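Long-range contact in cysteine desulfurase (Thermococcus onnurineus, PDB 5B89), which probably transfers the sulfur of L-cysteine to a carrier, leaving L-alanine, with the help of pyridoxal 5'-phosphate: residues 349-359 with 406-417. Numbering follows the deposited sequence.
Sequences FNVPGLHPHDV and FLGVMEELVKGL
F349 and F406 meet through their outer ring atoms: CZ of F349 lies at the edge of the F406 ring, in its plane, 3.8 Å from F406 CZ. One face of F406 carries M410 CG from its own helix, while the F349 ring, inclined at 76° to F406, is met obliquely by both F406 and the methionine. The arrangement exemplifies an apolar seam between a terminal helix and the turn that leaves an edge strand, here in the small C-terminal domain of a fold-type I, class-V aminotransferase enzyme. Strand 346-349 is the outermost of its sheet within the chain, and the chain leaves it through a type II beta turn, V351 to L354, before entering helix 356-365; the last helix, 400-415, packs along this exit by apolar contacts.

M410 makes the link. Its chain bends at chi2 (-58°) and chi3 (-59°), bringing M410 CE to 3.6 Å from V351 CG2 and M410 SD to 5.2 Å from the F349 ring centroid, an oblique Met-aromatic contact. L413 continues the seam with its two methyls parted: L413 CD1 faces V359 CG1, and L413 CD2 reaches L354 CD1 at 3.6 Å. Helix 356-365 also touches helix 400-415 through L363 on M410 and I362 on L413. V390, on the adjoining strand 389-393, packs against both F349 and V359. L417 sets its two branches on the turn, L417 CD1 3.8 Å from V351 CG1 and L417 CD2 3.5 Å from L354 CG.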
ATOM      1  N   PHE B 349       5.195  30.985   1.434  1.00 14.66           N
ATOM      2  CA  PHE B 349       5.493  32.356   1.098  1.00 16.06           C
ATOM      3  C   PHE B 349       5.502  32.540  -0.406  1.00 17.05           C
ATOM      4  O   PHE B 349       5.386  31.617  -1.156  1.00 15.43           O
ATOM      5  CB  PHE B 349       6.851  32.795   1.683  1.00 16.49           C
ATOM      6  CG  PHE B 349       8.032  31.999   1.200  1.00 17.93           C
ATOM      7  CD1 PHE B 349       8.330  30.810   1.765  1.00 16.07           C
ATOM      8  CD2 PHE B 349       8.880  32.489   0.233  1.00 17.32           C
ATOM      9  CE1 PHE B 349       9.391  30.076   1.338  1.00 19.47           C
ATOM     10  CE2 PHE B 349       9.950  31.762  -0.197  1.00 17.53           C
ATOM     11  CZ  PHE B 349      10.217  30.555   0.359  1.00 19.69           C
ATOM     12  N   ASN B 350       5.625  33.800  -0.792  1.00 18.86           N
ATOM     13  CA  ASN B 350       5.749  34.160  -2.192  1.00 17.24           C
ATOM     14  C   ASN B 350       6.659  35.371  -2.334  1.00 18.78           C
ATOM     15  O   ASN B 350       6.764  36.156  -1.474  1.00 18.61           O
ATOM     16  CB  ASN B 350       4.414  34.492  -2.865  1.00 17.32           C
ATOM     17  CG  ASN B 350       3.745  33.295  -3.486  1.00 17.66           C
ATOM     18  OD1 ASN B 350       4.322  32.562  -4.215  1.00 19.34           O
ATOM     19  ND2 ASN B 350       2.505  33.138  -3.193  1.00 17.76           N
ATOM     20  N   VAL B 351       7.298  35.454  -3.473  1.00 19.43           N
ATOM     21  CA  VAL B 351       8.126  36.608  -3.808  1.00 22.69           C
ATOM     22  C   VAL B 351       7.387  37.409  -4.877  1.00 20.68           C
ATOM     23  O   VAL B 351       7.130  36.897  -5.907  1.00 22.25           O
ATOM     24  CB  VAL B 351       9.515  36.221  -4.320  1.00 21.43           C
ATOM     25  CG1 VAL B 351      10.296  37.484  -4.668  1.00 25.55           C
ATOM     26  CG2 VAL B 351      10.265  35.415  -3.282  1.00 20.03           C
ATOM     27  N   PRO B 352       7.022  38.645  -4.567  1.00 25.46           N
ATOM     28  CA  PRO B 352       6.250  39.486  -5.539  1.00 27.28           C
ATOM     29  C   PRO B 352       6.994  39.617  -6.841  1.00 27.92           C
ATOM     30  O   PRO B 352       8.215  39.811  -6.828  1.00 33.50           O
ATOM     31  CB  PRO B 352       6.164  40.808  -4.834  1.00 28.99           C
ATOM     32  CG  PRO B 352       6.234  40.488  -3.400  1.00 29.28           C
ATOM     33  CD  PRO B 352       7.290  39.370  -3.322  1.00 24.54           C
ATOM     34  N   GLY B 353       6.306  39.355  -7.945  1.00 28.40           N
ATOM     35  CA  GLY B 353       6.968  39.350  -9.246  1.00 28.72           C
ATOM     36  C   GLY B 353       7.488  38.058  -9.820  1.00 30.76           C
ATOM     37  O   GLY B 353       7.840  38.020 -10.986  1.00 33.70           O
ATOM     38  N   LEU B 354       7.524  36.981  -9.021  1.00 24.08           N
ATOM     39  CA  LEU B 354       8.113  35.727  -9.383  1.00 25.93           C
ATOM     40  C   LEU B 354       7.153  34.565  -9.109  1.00 21.52           C
ATOM     41  O   LEU B 354       6.553  34.501  -8.054  1.00 27.02           O
ATOM     42  CB  LEU B 354       9.378  35.477  -8.548  1.00 28.78           C
ATOM     43  CG  LEU B 354      10.601  36.304  -8.876  1.00 33.21           C
ATOM     44  CD1 LEU B 354      11.751  35.695  -8.062  1.00 33.21           C
ATOM     45  CD2 LEU B 354      10.947  36.261 -10.359  1.00 32.79           C
ATOM     46  N   HIS B 355       7.040  33.707 -10.071  1.00 23.01           N
ATOM     47  CA  HIS B 355       6.239  32.540  -9.961  1.00 25.15           C
ATOM     48  C   HIS B 355       6.920  31.672  -8.863  1.00 22.20           C
ATOM     49  O   HIS B 355       8.135  31.589  -8.817  1.00 23.04           O
ATOM     50  CB  HIS B 355       6.189  31.842 -11.284  1.00 28.03           C
ATOM     51  CG  HIS B 355       5.150  30.760 -11.352  1.00 36.11           C
ATOM     52  ND1 HIS B 355       5.322  29.523 -10.750  1.00 36.86           N
ATOM     53  CD2 HIS B 355       3.904  30.752 -11.881  1.00 38.29           C
ATOM     54  CE1 HIS B 355       4.252  28.779 -10.953  1.00 43.54           C
ATOM     55  NE2 HIS B 355       3.374  29.503 -11.635  1.00 47.55           N
ATOM     56  N   PRO B 356       6.091  30.987  -8.009  1.00 19.40           N
ATOM     57  CA  PRO B 356       6.729  30.074  -7.029  1.00 20.40           C
ATOM     58  C   PRO B 356       7.678  29.010  -7.598  1.00 17.23           C
ATOM     59  O   PRO B 356       8.675  28.713  -6.932  1.00 17.58           O
ATOM     60  CB  PRO B 356       5.521  29.325  -6.427  1.00 20.97           C
ATOM     61  CG  PRO B 356       4.337  30.169  -6.713  1.00 22.23           C
ATOM     62  CD  PRO B 356       4.641  31.078  -7.836  1.00 22.24           C
ATOM     63  N   HIS B 357       7.429  28.444  -8.770  1.00 18.17           N
ATOM     64  CA  HIS B 357       8.322  27.442  -9.338  1.00 18.68           C
ATOM     65  C   HIS B 357       9.678  28.066  -9.632  1.00 20.22           C
ATOM     66  O   HIS B 357      10.695  27.397  -9.495  1.00 20.62           O
ATOM     67  CB  HIS B 357       7.805  26.774 -10.608  1.00 21.82           C
ATOM     68  CG  HIS B 357       6.573  25.933 -10.406  1.00 25.28           C
ATOM     69  ND1 HIS B 357       6.308  25.244  -9.225  1.00 26.58           N
ATOM     70  CD2 HIS B 357       5.568  25.620 -11.260  1.00 29.17           C
ATOM     71  CE1 HIS B 357       5.157  24.591  -9.345  1.00 28.49           C
ATOM     72  NE2 HIS B 357       4.700  24.782 -10.574  1.00 30.78           N
ATOM     73  N   ASP B 358       9.679  29.356  -9.986  1.00 20.16           N
ATOM     74  CA  ASP B 358      10.985  29.962 -10.331  1.00 20.79           C
ATOM     75  C   ASP B 358      11.785  30.224  -9.044  1.00 19.63           C
ATOM     76  O   ASP B 358      12.998  30.019  -8.991  1.00 19.31           O
ATOM     77  CB  ASP B 358      10.697  31.280 -11.037  1.00 23.73           C
ATOM     78  CG  ASP B 358      10.237  31.102 -12.435  1.00 28.73           C
ATOM     79  OD1 ASP B 358      10.655  30.151 -13.121  1.00 33.99           O
ATOM     80  OD2 ASP B 358       9.410  31.929 -12.862  1.00 38.11           O
ATOM     81  N   VAL B 359      11.121  30.636  -7.957  1.00 18.36           N
ATOM     82  CA  VAL B 359      11.758  30.710  -6.658  1.00 17.25           C
ATOM     83  C   VAL B 359      12.360  29.387  -6.200  1.00 17.12           C
ATOM     84  O   VAL B 359      13.500  29.285  -5.669  1.00 16.43           O
ATOM     85  CB  VAL B 359      10.798  31.286  -5.577  1.00 18.29           C
ATOM     86  CG1 VAL B 359      11.483  31.332  -4.250  1.00 18.30           C
ATOM     87  CG2 VAL B 359      10.236  32.639  -6.041  1.00 19.28           C
ATOM     88  N   PHE B 406      19.369  29.811   4.043  1.00 13.69           N
ATOM     89  CA  PHE B 406      18.191  30.045   3.275  1.00 14.43           C
ATOM     90  C   PHE B 406      17.881  31.540   3.227  1.00 13.02           C
ATOM     91  O   PHE B 406      17.610  32.035   2.210  1.00 14.96           O
ATOM     92  CB  PHE B 406      16.992  29.242   3.883  1.00 15.12           C
ATOM     93  CG  PHE B 406      15.645  29.720   3.486  1.00 13.83           C
ATOM     94  CD1 PHE B 406      15.077  29.288   2.357  1.00 14.79           C
ATOM     95  CD2 PHE B 406      14.931  30.570   4.281  1.00 16.70           C
ATOM     96  CE1 PHE B 406      13.837  29.716   1.973  1.00 17.54           C
ATOM     97  CE2 PHE B 406      13.689  31.004   3.902  1.00 16.68           C
ATOM     98  CZ  PHE B 406      13.149  30.578   2.740  1.00 16.64           C
ATOM     99  N   LEU B 407      17.915  32.193   4.375  1.00 14.67           N
ATOM    100  CA  LEU B 407      17.599  33.641   4.423  1.00 16.23           C
ATOM    101  C   LEU B 407      18.627  34.491   3.602  1.00 16.55           C
ATOM    102  O   LEU B 407      18.246  35.419   2.944  1.00 17.93           O
ATOM    103  CB  LEU B 407      17.519  34.124   5.840  1.00 16.97           C
ATOM    104  CG  LEU B 407      16.249  33.646   6.655  1.00 15.59           C
ATOM    105  CD1 LEU B 407      16.368  34.111   8.046  1.00 16.23           C
ATOM    106  CD2 LEU B 407      14.986  34.156   6.007  1.00 16.97           C
ATOM    107  N   GLY B 408      19.841  34.023   3.623  1.00 15.48           N
ATOM    108  CA  GLY B 408      20.880  34.644   2.795  1.00 18.00           C
ATOM    109  C   GLY B 408      20.664  34.485   1.333  1.00 18.09           C
ATOM    110  O   GLY B 408      20.794  35.429   0.538  1.00 18.89           O
ATOM    111  N   VAL B 409      20.184  33.279   0.904  1.00 14.33           N
ATOM    112  CA  VAL B 409      19.825  33.115  -0.449  1.00 17.05           C
ATOM    113  C   VAL B 409      18.571  33.880  -0.900  1.00 15.85           C
ATOM    114  O   VAL B 409      18.525  34.471  -1.941  1.00 17.76           O
ATOM    115  CB  VAL B 409      19.670  31.576  -0.840  1.00 17.88           C
ATOM    116  CG1 VAL B 409      19.165  31.360  -2.254  1.00 18.30           C
ATOM    117  CG2 VAL B 409      20.909  30.852  -0.523  1.00 18.56           C
ATOM    118  N   MET B 410      17.554  33.948  -0.027  1.00 15.95           N
ATOM    119  CA  MET B 410      16.390  34.745  -0.269  1.00 16.96           C
ATOM    120  C   MET B 410      16.722  36.261  -0.402  1.00 17.67           C
ATOM    121  O   MET B 410      16.128  36.932  -1.231  1.00 19.08           O
ATOM    122  CB  MET B 410      15.322  34.564   0.805  1.00 18.38           C
ATOM    123  CG  MET B 410      14.614  33.214   0.755  1.00 18.40           C
ATOM    124  SD  MET B 410      13.802  32.839  -0.770  1.00 20.69           S
ATOM    125  CE  MET B 410      12.640  34.159  -0.943  1.00 24.40           C
ATOM    126  N   GLU B 411      17.692  36.671   0.398  1.00 17.71           N
ATOM    127  CA  GLU B 411      18.113  38.093   0.370  1.00 18.50           C
ATOM    128  C   GLU B 411      18.747  38.433  -0.989  1.00 19.20           C
ATOM    129  O   GLU B 411      18.366  39.395  -1.595  1.00 20.81           O
ATOM    130  CB  GLU B 411      19.027  38.332   1.542  1.00 18.04           C
ATOM    131  CG  GLU B 411      19.535  39.779   1.636  1.00 22.09           C
ATOM    132  CD  GLU B 411      20.398  40.035   2.839  1.00 28.67           C
ATOM    133  OE1 GLU B 411      20.207  39.403   3.941  1.00 32.87           O
ATOM    134  OE2 GLU B 411      21.321  40.911   2.681  1.00 31.43           O
ATOM    135  N   GLU B 412      19.627  37.549  -1.467  1.00 19.48           N
ATOM    136  CA  GLU B 412      20.241  37.719  -2.751  1.00 22.11           C
ATOM    137  C   GLU B 412      19.185  37.683  -3.856  1.00 21.79           C
ATOM    138  O   GLU B 412      19.176  38.591  -4.731  1.00 25.76           O
ATOM    139  CB  GLU B 412      21.311  36.660  -2.876  1.00 27.90           C
ATOM    140  CG  GLU B 412      22.115  36.454  -4.168  1.00 37.47           C
ATOM    141  CD  GLU B 412      23.277  35.425  -3.956  1.00 47.43           C
ATOM    142  OE1 GLU B 412      23.200  34.605  -2.988  1.00 53.56           O
ATOM    143  OE2 GLU B 412      24.269  35.436  -4.736  1.00 54.16           O
ATOM    144  N   LEU B 413      18.200  36.775  -3.781  1.00 19.09           N
ATOM    145  CA  LEU B 413      17.169  36.742  -4.743  1.00 20.67           C
ATOM    146  C   LEU B 413      16.389  38.009  -4.814  1.00 20.96           C
ATOM    147  O   LEU B 413      16.128  38.479  -5.874  1.00 25.78           O
ATOM    148  CB  LEU B 413      16.254  35.538  -4.447  1.00 22.04           C
ATOM    149  CG  LEU B 413      15.122  35.182  -5.358  1.00 27.76           C
ATOM    150  CD1 LEU B 413      14.674  33.795  -4.922  1.00 27.28           C
ATOM    151  CD2 LEU B 413      13.953  36.085  -5.271  1.00 30.71           C
ATOM    152  N   VAL B 414      15.919  38.477  -3.691  1.00 18.79           N
ATOM    153  CA  VAL B 414      15.089  39.678  -3.621  1.00 22.17           C
ATOM    154  C   VAL B 414      15.876  40.908  -4.129  1.00 26.89           C
ATOM    155  O   VAL B 414      15.387  41.653  -4.944  1.00 26.28           O
ATOM    156  CB  VAL B 414      14.552  39.837  -2.185  1.00 24.90           C
ATOM    157  CG1 VAL B 414      13.895  41.181  -1.942  1.00 29.76           C
ATOM    158  CG2 VAL B 414      13.536  38.693  -1.911  1.00 24.72           C
ATOM    159  N   LYS B 415      17.111  41.058  -3.650  1.00 24.83           N
ATOM    160  CA  LYS B 415      17.978  42.170  -4.194  1.00 27.52           C
ATOM    161  C   LYS B 415      18.248  42.079  -5.677  1.00 30.57           C
ATOM    162  O   LYS B 415      18.450  43.076  -6.341  1.00 36.91           O
ATOM    163  CB  LYS B 415      19.292  42.138  -3.390  1.00 24.46           C
ATOM    164  CG  LYS B 415      19.108  42.611  -1.967  1.00 23.25           C
ATOM    165  CD  LYS B 415      20.340  42.386  -1.124  1.00 21.30           C
ATOM    166  CE  LYS B 415      20.139  43.122   0.186  1.00 21.49           C
ATOM    167  NZ  LYS B 415      21.211  43.156   1.250  1.00 23.09           N
ATOM    168  N   GLY B 416      18.284  40.883  -6.221  1.00 29.38           N
ATOM    169  CA  GLY B 416      18.444  40.705  -7.648  1.00 36.79           C
ATOM    170  C   GLY B 416      17.246  40.949  -8.543  1.00 39.84           C
ATOM    171  O   GLY B 416      17.404  40.804  -9.744  1.00 45.07           O
ATOM    172  N   LEU B 417      16.067  41.300  -8.015  1.00 38.20           N
ATOM    173  CA  LEU B 417      14.842  41.337  -8.860  1.00 43.98           C
ATOM    174  C   LEU B 417      14.890  42.412  -9.967  1.00 47.28           C
ATOM    175  O   LEU B 417      14.717  43.583  -9.680  1.00 49.23           O
ATOM    176  CB  LEU B 417      13.576  41.468  -8.006  1.00 44.25           C
ATOM    177  CG  LEU B 417      13.186  40.174  -7.262  1.00 49.17           C
ATOM    178  CD1 LEU B 417      12.201  40.477  -6.129  1.00 46.84           C
ATOM    179  CD2 LEU B 417      12.583  39.140  -8.177  1.00 47.53           C
TER